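Local coordinates for CrtC domain-containing protein (Fusarium vanettenii 77-13-4, PDB 7A0Q) that probably adds water to the plant phytoalexin kievitone, acting as a secreted lyase built from two lipocalin-like domains, at residues T36-I41 / N256-L260; W60-Y64 / Y336-E340; E71-A77 / R89-L95. All blocks are in the same frame, centred on the assembly; numbering follows the deposited sequence.

Interaction 1 of 3, residues T36-I41 / N256-L260; sequences TGTNAI and NDETL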
loop_
_atom_site.group_PDB
_atom_site.type_symbol
_atom_site.label_atom_id
_atom_site.label_comp_id
_atom_site.label_asym_id
_atom_site.label_seq_id
_atom_site.Cartn_x
_atom_site.Cartn_y
_atom_site.Cartn_z
ATOM N N THR A 36 -14.450 -11.215 2.670
ATOM C CA THR A 36 -13.862 -12.539 2.540
ATOM C C THR A 36 -14.619 -13.405 1.545
ATOM O O THR A 36 -14.347 -14.606 1.445
ATOM C CB THR A 36 -13.780 -13.228 3.908
ATOM O OG1 THR A 36 -15.015 -13.044 4.612
ATOM C CG2 THR A 36 -12.646 -12.622 4.735
ATOM N N GLY A 37 -15.571 -12.818 0.820
ATOM C CA GLY A 37 -16.247 -13.517 -0.260
ATOM C C GLY A 37 -16.978 -14.751 0.223
ATOM O O GLY A 37 -17.751 -14.719 1.184
ATOM N N THR A 38 -16.724 -15.871 -0.442
ATOM C CA THR A 38 -17.368 -17.125 -0.084
ATOM C C THR A 38 -16.738 -17.812 1.126
ATOM O O THR A 38 -17.336 -18.762 1.652
ATOM C CB THR A 38 -17.315 -18.087 -1.271
ATOM O OG1 THR A 38 -15.950 -18.451 -1.494
ATOM C CG2 THR A 38 -17.861 -17.434 -2.531
ATOM N N ASN A 39 -15.548 -17.380 1.557
ATOM C CA ASN A 39 -14.747 -18.043 2.591
ATOM C C ASN A 39 -14.402 -19.488 2.220
ATOM O O ASN A 39 -14.057 -20.305 3.091
ATOM C CB ASN A 39 -15.437 -17.974 3.965
ATOM C CG ASN A 39 -15.403 -16.583 4.552
ATOM O OD1 ASN A 39 -14.428 -16.181 5.188
ATOM N ND2 ASN A 39 -16.469 -15.818 4.319
ATOM N N ALA A 40 -14.459 -19.805 0.925
ATOM C CA ALA A 40 -14.168 -21.155 0.453
ATOM C C ALA A 40 -12.679 -21.476 0.513
ATOM O O ALA A 40 -12.302 -22.647 0.641
ATOM C CB ALA A 40 -14.670 -21.330 -0.978
ATOM N N ILE A 41 -11.826 -20.466 0.380
ATOM C CA ILE A 41 -10.380 -20.648 0.457
ATOM C C ILE A 41 -9.978 -20.511 1.917
ATOM O O ILE A 41 -10.262 -19.468 2.529
ATOM C CB ILE A 41 -9.641 -19.629 -0.416
ATOM C CG1 ILE A 41 -9.933 -19.907 -1.899
ATOM C CG2 ILE A 41 -8.144 -19.687 -0.126
ATOM C CD1 ILE A 41 -9.585 -18.758 -2.815
ATOM N N ASN A 256 -14.755 -13.586 -7.940
ATOM C CA ASN A 256 -15.261 -14.777 -7.254
ATOM C C ASN A 256 -14.214 -15.401 -6.326
ATOM O O ASN A 256 -14.164 -16.622 -6.166
ATOM C CB ASN A 256 -15.774 -15.802 -8.272
ATOM C CG ASN A 256 -16.846 -15.217 -9.191
ATOM O OD1 ASN A 256 -17.925 -14.843 -8.735
ATOM N ND2 ASN A 256 -16.547 -15.133 -10.483
ATOM N N ASP A 257 -13.389 -14.555 -5.697
ATOM C CA ASP A 257 -12.311 -14.919 -4.769
ATOM C C ASP A 257 -11.122 -15.604 -5.456
ATOM O O ASP A 257 -10.177 -16.014 -4.757
ATOM C CB ASP A 257 -12.758 -15.858 -3.634
ATOM C CG ASP A 257 -14.025 -15.407 -2.929
ATOM O OD1 ASP A 257 -14.557 -14.316 -3.226
ATOM O OD2 ASP A 257 -14.489 -16.176 -2.060
ATOM N N GLU A 258 -11.145 -15.786 -6.775
ATOM C CA GLU A 258 -10.067 -16.537 -7.425
ATOM C C GLU A 258 -8.722 -15.846 -7.197
ATOM O O GLU A 258 -8.605 -14.627 -7.338
ATOM C CB GLU A 258 -10.359 -16.670 -8.922
ATOM C CG GLU A 258 -11.639 -17.459 -9.227
ATOM C CD GLU A 258 -12.218 -17.151 -10.599
ATOM O OE1 GLU A 258 -11.491 -16.599 -11.458
ATOM O OE2 GLU A 258 -13.409 -17.459 -10.811
ATOM N N THR A 259 -7.703 -16.622 -6.828
ATOM C CA THR A 259 -6.421 -16.048 -6.436
ATOM C C THR A 259 -5.303 -16.736 -7.210
ATOM O O THR A 259 -5.209 -17.966 -7.199
ATOM C CB THR A 259 -6.201 -16.187 -4.919
ATOM O OG1 THR A 259 -7.312 -15.607 -4.213
ATOM C CG2 THR A 259 -4.925 -15.471 -4.478
ATOM N N LEU A 260 -4.483 -15.943 -7.901
ATOM C CA LEU A 260 -3.346 -16.441 -8.673
ATOM C C LEU A 260 -2.054 -16.111 -7.939
ATOM O O LEU A 260 -1.864 -14.983 -7.481
ATOM C CB LEU A 260 -3.319 -15.824 -10.079
ATOM C CG LEU A 260 -4.698 -15.637 -10.722
ATOM C CD1 LEU A 260 -4.575 -14.954 -12.085
ATOM C CD2 LEU A 260 -5.410 -16.977 -10.840
HETATM O O HOH W 1 -12.681 -17.643 -0.441
#
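D257 reaches into the loop T36-I41 and offers a single carboxylate oxygen, OD2, to three donors. The backbone N of T38 approaches that oxygen on its syn lone pair, T38 N to D257 OD2 measuring 2.8 Å with an N-H...O angle of 156°. The hydroxyl of the same threonine comes from the anti side, T38 OG1 to D257 OD2 also 2.8 Å, and lies 32° out of the carboxylate plane. A water completes the set by donating to D257 OD2 at 2.8 Å while accepting from I41 N at 3.1 Å. Such a cluster of donors would probably keep the carboxylate ionised. Its position follows from a first torsion of -48°, which turns CG beside the aspartate's own N and away from its carbonyl carbon. The other oxygen is closely backed by glycine, D257 OD1 standing 3.5 Å from G37 CA.

This polar grip is the tight half of the contact. The loop presents its donors because T36 to N39 form a type II' beta turn, closed by the bond from N39 N to T36 O, and because T38 OG1 in turn accepts from A40 N at 3.1 Å. The other half is looser: I41 points its CD1 tip at the backbone of the second segment, 3.4 Å from D257 O, and meets little else there. That carbonyl oxygen is also taken by the hydroxyl of T259, whose OG1 lies 2.9 Å from it. N39 and E258 face away from the contact into exposed surroundings, and no touching residue is buried. The arrangement is an ST turn at T38 overlapping the end of a type II' turn, pinned by an aspartate where the 245-253 to 259-275 hairpin connection meets the N-terminal loop.

Interaction 2 of 3, residues W60-Y64 / Y336-E340; sequences WSSSY and YGLVE. With IMD (imidazole), chain F.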
loop_
_atom_site.group_PDB
_atom_site.type_symbol
_atom_site.label_atom_id
_atom_site.label_comp_id
_atom_site.label_asym_id
_atom_site.label_seq_id
_atom_site.Cartn_x
_atom_site.Cartn_y
_atom_site.Cartn_z
ATOM N N TRP A 60 -1.461 0.299 6.944
ATOM C CA TRP A 60 -1.099 1.103 5.780
ATOM C C TRP A 60 -2.316 1.343 4.898
ATOM O O TRP A 60 -3.128 0.440 4.700
ATOM C CB TRP A 60 0.000 0.356 5.012
ATOM C CG TRP A 60 0.661 1.001 3.853
ATOM C CD1 TRP A 60 1.914 1.546 3.832
ATOM C CD2 TRP A 60 0.172 1.073 2.503
ATOM N NE1 TRP A 60 2.226 1.978 2.571
ATOM C CE2 TRP A 60 1.176 1.700 1.731
ATOM C CE3 TRP A 60 -1.014 0.674 1.878
ATOM C CZ2 TRP A 60 1.027 1.954 0.367
ATOM C CZ3 TRP A 60 -1.158 0.916 0.509
ATOM C CH2 TRP A 60 -0.143 1.553 -0.226
ATOM N N SER A 61 -2.443 2.563 4.376
ATOM C CA SER A 61 -3.539 2.856 3.460
ATOM C C SER A 61 -3.078 3.797 2.361
ATOM O O SER A 61 -2.299 4.726 2.599
ATOM C CB SER A 61 -4.768 3.460 4.185
ATOM O OG SER A 61 -4.510 4.723 4.794
ATOM N N SER A 62 -3.552 3.528 1.148
ATOM C CA SER A 62 -3.412 4.453 0.024
ATOM C C SER A 62 -4.798 4.750 -0.541
ATOM O O SER A 62 -5.480 3.850 -1.039
ATOM C CB SER A 62 -2.459 3.887 -1.029
ATOM O OG SER A 62 -2.986 2.724 -1.652
ATOM N N SER A 63 -5.228 6.003 -0.419
ATOM C CA SER A 63 -6.553 6.407 -0.871
ATOM C C SER A 63 -6.441 7.121 -2.205
ATOM O O SER A 63 -5.674 8.081 -2.335
ATOM C CB SER A 63 -7.232 7.318 0.153
ATOM O OG SER A 63 -7.431 6.645 1.383
ATOM N N TYR A 64 -7.183 6.625 -3.189
ATOM C CA TYR A 64 -7.287 7.224 -4.511
ATOM C C TYR A 64 -8.577 8.032 -4.523
ATOM O O TYR A 64 -9.668 7.456 -4.539
ATOM C CB TYR A 64 -7.297 6.134 -5.580
ATOM C CG TYR A 64 -6.107 5.191 -5.525
ATOM C CD1 TYR A 64 -6.108 4.075 -4.692
ATOM C CD2 TYR A 64 -4.983 5.427 -6.314
ATOM C CE1 TYR A 64 -5.011 3.213 -4.652
ATOM C CE2 TYR A 64 -3.896 4.584 -6.288
ATOM C CZ TYR A 64 -3.911 3.481 -5.458
ATOM O OH TYR A 64 -2.809 2.667 -5.461
ATOM N N TYR A 336 -3.505 1.833 -13.025
ATOM C CA TYR A 336 -2.794 2.712 -12.111
ATOM C C TYR A 336 -2.562 1.947 -10.815
ATOM O O TYR A 336 -3.094 0.853 -10.610
ATOM C CB TYR A 336 -3.581 4.002 -11.841
ATOM C CG TYR A 336 -4.917 3.734 -11.176
ATOM C CD1 TYR A 336 -5.014 3.588 -9.790
ATOM C CD2 TYR A 336 -6.082 3.610 -11.929
ATOM C CE1 TYR A 336 -6.231 3.312 -9.176
ATOM C CE2 TYR A 336 -7.306 3.352 -11.323
ATOM C CZ TYR A 336 -7.373 3.200 -9.950
ATOM O OH TYR A 336 -8.575 2.936 -9.345
ATOM N N GLY A 337 -1.775 2.546 -9.933
ATOM C CA GLY A 337 -1.546 1.928 -8.637
ATOM C C GLY A 337 -0.433 2.622 -7.902
ATOM O O GLY A 337 -0.255 3.838 -8.021
ATOM N N LEU A 338 0.326 1.835 -7.145
ATOM C CA LEU A 338 1.391 2.391 -6.323
ATOM C C LEU A 338 2.608 1.478 -6.359
ATOM O O LEU A 338 2.479 0.249 -6.402
ATOM C CB LEU A 338 0.914 2.595 -4.875
ATOM C CG LEU A 338 1.942 3.161 -3.883
ATOM C CD1 LEU A 338 1.291 4.163 -2.937
ATOM C CD2 LEU A 338 2.631 2.027 -3.099
ATOM N N VAL A 339 3.792 2.091 -6.369
ATOM C CA VAL A 339 5.048 1.377 -6.180
ATOM C C VAL A 339 5.639 1.802 -4.846
ATOM O O VAL A 339 5.657 2.995 -4.508
ATOM C CB VAL A 339 6.041 1.616 -7.333
ATOM C CG1 VAL A 339 6.436 3.080 -7.427
ATOM C CG2 VAL A 339 7.258 0.731 -7.131
ATOM N N GLU A 340 6.074 0.820 -4.063
ATOM C CA GLU A 340 6.827 1.061 -2.843
ATOM C C GLU A 340 8.251 0.566 -3.036
ATOM O O GLU A 340 8.459 -0.569 -3.479
ATOM C CB GLU A 340 6.176 0.357 -1.654
ATOM C CG GLU A 340 7.031 0.361 -0.414
ATOM C CD GLU A 340 6.337 -0.300 0.744
ATOM O OE1 GLU A 340 5.587 0.402 1.453
ATOM O OE2 GLU A 340 6.512 -1.519 0.938
HETATM N N1 IMD F . 4.107 -2.372 1.535
HETATM C C2 IMD F . 3.377 -3.500 1.373
HETATM N N3 IMD F . 2.094 -3.223 1.721
HETATM C C4 IMD F . 2.020 -1.934 2.090
HETATM C C5 IMD F . 3.286 -1.393 1.973
#
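The strand segments W60-Y64 and Y336-E340 face each other at 147° between their N-to-C directions, their axes 9.2 Å apart at closest approach, so side chains rather than backbone bonds fill the interval. L338 forms the middle of the contact: both its methyls reach the six-membered part of the W60 indole, and CD2 arrives at the ring edge, 3.8 Å from W60 CZ2. S62 adds its CB against the other branch, L338 CD1. The indole extends toward the opposite strand because CG is anti to the tryptophan's backbone N (chi1 -174°). One of its faces carries an imidazole, probably from the crystallisation liquor, with IMD C4 3.6 Å from W60 CD2. E340 holds that imidazole by its carboxylate, IMD N1 donating to E340 OE2 at 2.6 Å, and D206 bonds the same molecule; E340 OE2 also accepts from W219 NE1.

At the other end Y64 and Y336 meet obliquely, ring centroids 5.3 Å apart and planes at 57°, with Y336 CE1 above one face of the Y64 ring and displaced toward its rim. The Y64 hydroxyl passes alongside the backbone of the opposite strand, OH lying 3.4 Å from G337 C, but its polar partner is Q223; the Y336 hydroxyl is bonded to H202. All the touching residues are buried. This is the packing of two lipocalin-like domains, strand 58-66 of the first against strand 331-343 of the closed C-terminal barrel, around a polar and aromatic pocket able to take a small ring, as is consistent with a ligand-binding site.

Interaction 3 of 3, residues E71-A77 / R89-L95; sequences EQYVVLA and RASTLNL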
loop_
_atom_site.group_PDB
_atom_site.type_symbol
_atom_site.label_atom_id
_atom_site.label_comp_id
_atom_site.label_asym_id
_atom_site.label_seq_id
_atom_site.Cartn_x
_atom_site.Cartn_y
_atom_site.Cartn_z
ATOM N N GLU A 71 -11.391 17.336 -7.944
ATOM C CA GLU A 71 -9.938 17.220 -7.889
ATOM C C GLU A 71 -9.550 15.806 -7.472
ATOM O O GLU A 71 -10.265 15.156 -6.707
ATOM C CB GLU A 71 -9.330 18.212 -6.898
ATOM C CG GLU A 71 -9.719 19.667 -7.108
ATOM C CD GLU A 71 -9.099 20.555 -6.048
ATOM O OE1 GLU A 71 -7.859 20.545 -5.916
ATOM O OE2 GLU A 71 -9.851 21.252 -5.337
ATOM N N GLN A 72 -8.404 15.342 -7.957
ATOM C CA GLN A 72 -7.943 14.001 -7.621
ATOM C C GLN A 72 -6.625 14.039 -6.857
ATOM O O GLN A 72 -5.717 14.817 -7.174
ATOM C CB GLN A 72 -7.819 13.133 -8.867
ATOM C CG GLN A 72 -9.184 12.826 -9.466
ATOM C CD GLN A 72 -9.147 11.729 -10.490
ATOM O OE1 GLN A 72 -8.257 11.682 -11.338
ATOM N NE2 GLN A 72 -10.124 10.835 -10.427
ATOM N N TYR A 73 -6.534 13.172 -5.848
ATOM C CA TYR A 73 -5.371 13.088 -4.979
ATOM C C TYR A 73 -5.095 11.626 -4.686
ATOM O O TYR A 73 -5.990 10.783 -4.758
ATOM C CB TYR A 73 -5.584 13.829 -3.652
ATOM C CG TYR A 73 -5.794 15.317 -3.811
ATOM C CD1 TYR A 73 -7.054 15.828 -4.087
ATOM C CD2 TYR A 73 -4.730 16.209 -3.682
ATOM C CE1 TYR A 73 -7.251 17.193 -4.238
ATOM C CE2 TYR A 73 -4.921 17.580 -3.835
ATOM C CZ TYR A 73 -6.185 18.058 -4.113
ATOM O OH TYR A 73 -6.401 19.415 -4.262
ATOM N N VAL A 74 -3.846 11.331 -4.345
ATOM C CA VAL A 74 -3.483 10.051 -3.744
ATOM C C VAL A 74 -2.927 10.365 -2.361
ATOM O O VAL A 74 -2.002 11.176 -2.226
ATOM C CB VAL A 74 -2.477 9.269 -4.603
ATOM C CG1 VAL A 74 -1.993 8.032 -3.857
ATOM C CG2 VAL A 74 -3.116 8.866 -5.930
ATOM N N VAL A 75 -3.508 9.755 -1.333
ATOM C CA VAL A 75 -3.157 10.052 0.052
ATOM C C VAL A 75 -2.680 8.771 0.720
ATOM O O VAL A 75 -3.383 7.753 0.695
ATOM C CB VAL A 75 -4.346 10.651 0.824
ATOM C CG1 VAL A 75 -3.950 10.889 2.272
ATOM C CG2 VAL A 75 -4.764 11.967 0.179
ATOM N N LEU A 76 -1.514 8.839 1.346
ATOM C CA LEU A 76 -0.891 7.695 1.997
ATOM C C LEU A 76 -0.867 7.894 3.504
ATOM O O LEU A 76 -0.603 8.998 3.983
ATOM C CB LEU A 76 0.538 7.524 1.504
ATOM C CG LEU A 76 0.792 6.688 0.260
ATOM C CD1 LEU A 76 -0.215 6.937 -0.862
ATOM C CD2 LEU A 76 2.178 7.014 -0.202
ATOM N N ALA A 77 -1.141 6.826 4.248
ATOM C CA ALA A 77 -0.987 6.817 5.698
ATOM C C ALA A 77 -0.349 5.497 6.102
ATOM O O ALA A 77 -0.735 4.443 5.588
ATOM C CB ALA A 77 -2.326 6.973 6.418
ATOM N N ARG A 89 3.776 7.926 9.133
ATOM C CA ARG A 89 4.173 8.739 7.996
ATOM C C ARG A 89 3.002 8.845 7.027
ATOM O O ARG A 89 2.114 7.985 6.994
ATOM C CB ARG A 89 5.441 8.180 7.311
ATOM C CG ARG A 89 5.324 6.747 6.819
ATOM C CD ARG A 89 6.689 6.238 6.374
ATOM N NE ARG A 89 6.613 4.891 5.820
ATOM C CZ ARG A 89 7.659 4.223 5.337
ATOM N NH1 ARG A 89 8.869 4.783 5.352
ATOM N NH2 ARG A 89 7.499 3.001 4.842
ATOM N N ALA A 90 2.974 9.938 6.274
ATOM C CA ALA A 90 1.823 10.215 5.421
ATOM C C ALA A 90 2.244 11.158 4.311
ATOM O O ALA A 90 3.202 11.924 4.457
ATOM C CB ALA A 90 0.663 10.831 6.219
ATOM N N SER A 91 1.483 11.131 3.217
ATOM C CA SER A 91 1.761 12.020 2.097
ATOM C C SER A 91 0.477 12.324 1.344
ATOM O O SER A 91 -0.516 11.596 1.437
ATOM C CB SER A 91 2.803 11.423 1.140
ATOM O OG SER A 91 2.301 10.282 0.454
ATOM N N THR A 92 0.507 13.427 0.595
ATOM C CA THR A 92 -0.559 13.767 -0.335
ATOM C C THR A 92 0.060 14.119 -1.673
ATOM O O THR A 92 1.129 14.735 -1.725
ATOM C CB THR A 92 -1.408 14.946 0.151
ATOM O OG1 THR A 92 -0.594 16.123 0.160
ATOM C CG2 THR A 92 -1.943 14.688 1.555
ATOM N N LEU A 93 -0.606 13.710 -2.752
ATOM C CA LEU A 93 -0.180 14.019 -4.111
ATOM C C LEU A 93 -1.378 14.574 -4.861
ATOM O O LEU A 93 -2.418 13.915 -4.941
ATOM C CB LEU A 93 0.369 12.777 -4.826
ATOM C CG LEU A 93 0.779 12.962 -6.293
ATOM C CD1 LEU A 93 1.996 13.880 -6.409
ATOM C CD2 LEU A 93 1.030 11.619 -6.977
ATOM N N ASN A 94 -1.235 15.788 -5.390
ATOM C CA ASN A 94 -2.242 16.389 -6.255
ATOM C C ASN A 94 -2.003 15.910 -7.684
ATOM O O ASN A 94 -0.954 16.196 -8.270
ATOM C CB ASN A 94 -2.165 17.915 -6.164
ATOM C CG ASN A 94 -3.232 18.619 -7.002
ATOM O OD1 ASN A 94 -3.508 18.232 -8.133
ATOM N ND2 ASN A 94 -3.817 19.675 -6.448
ATOM N N LEU A 95 -2.975 15.194 -8.255
ATOM C CA LEU A 95 -2.758 14.591 -9.563
ATOM C C LEU A 95 -2.829 15.602 -10.700
ATOM O O LEU A 95 -2.364 15.299 -11.804
ATOM C CB LEU A 95 -3.765 13.467 -9.803
ATOM C CG LEU A 95 -3.641 12.274 -8.848
ATOM C CD1 LEU A 95 -4.539 11.126 -9.307
ATOM C CD2 LEU A 95 -2.192 11.811 -8.737
HETATM O O HOH W 2 -6.125 21.241 -7.828
HETATM O O HOH W 3 -6.213 17.347 -8.742
HETATM O O HOH W 4 0.827 10.725 -1.723
#
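A beta hairpin made by strands 72-81 and 86-94 brings E71-A77 and R89-L95 together, its arms antiparallel at 178°. V74 and L93 form one hydrogen-bonded pair, V74 N to L93 O at 3.0 Å and L93 N to V74 O at 2.9 Å. L76 and S91 form the next, with L76 N to S91 O at 2.9 Å and S91 N to L76 O at 3.1 Å. Beyond the strand end, L95 N still reaches Q72 O at 3.0 Å. Non-hydrogen-bonded pairs alternate with these; in one, V75 and T92 run side by side with their CG2 methyls 4.2 Å apart. In another, the N94 amide crosses the CE2 side of the Y73 ring at 63° between planes. N94 OD1 accepts from E96 N, two residues on, while waters join N94 to E71 OE1 and to Q72 N. On the face carrying L76, the S91 hydroxyl sits 3.3 Å from L76 CD2, and a water 2.7 Å from S91 OG also donates to V74 O. The contact thus combines a regular backbone ladder with ordered waters: V74 O serves both L93 N and a water, and partly exposed N94 has its OD1 taken up by E96 N and a water.

In the fold
Interactions 2 and 3 are directly joined, their centres 9 Å apart, because strands 58-66 and 72-81 are neighbours: S63 N to V75 O and S61 N to A77 O, both 2.8 Å, are probable hydrogen bonds, and L338 CD1 packs on L76 CD1 at 3.8 Å. The hairpin thereby backs the domain interface and its imidazole pocket. R89 of interaction 3 has its side chain about 12 Å from the magnesium ion, and E340 of interaction 2 has its own about 10 Å from a glycan sugar. Interaction 1 stands apart at the surface, its centre 23 Å from that of interaction 2 and 30 Å from that of interaction 3, tying the N-terminal loop to the C-terminal barrel.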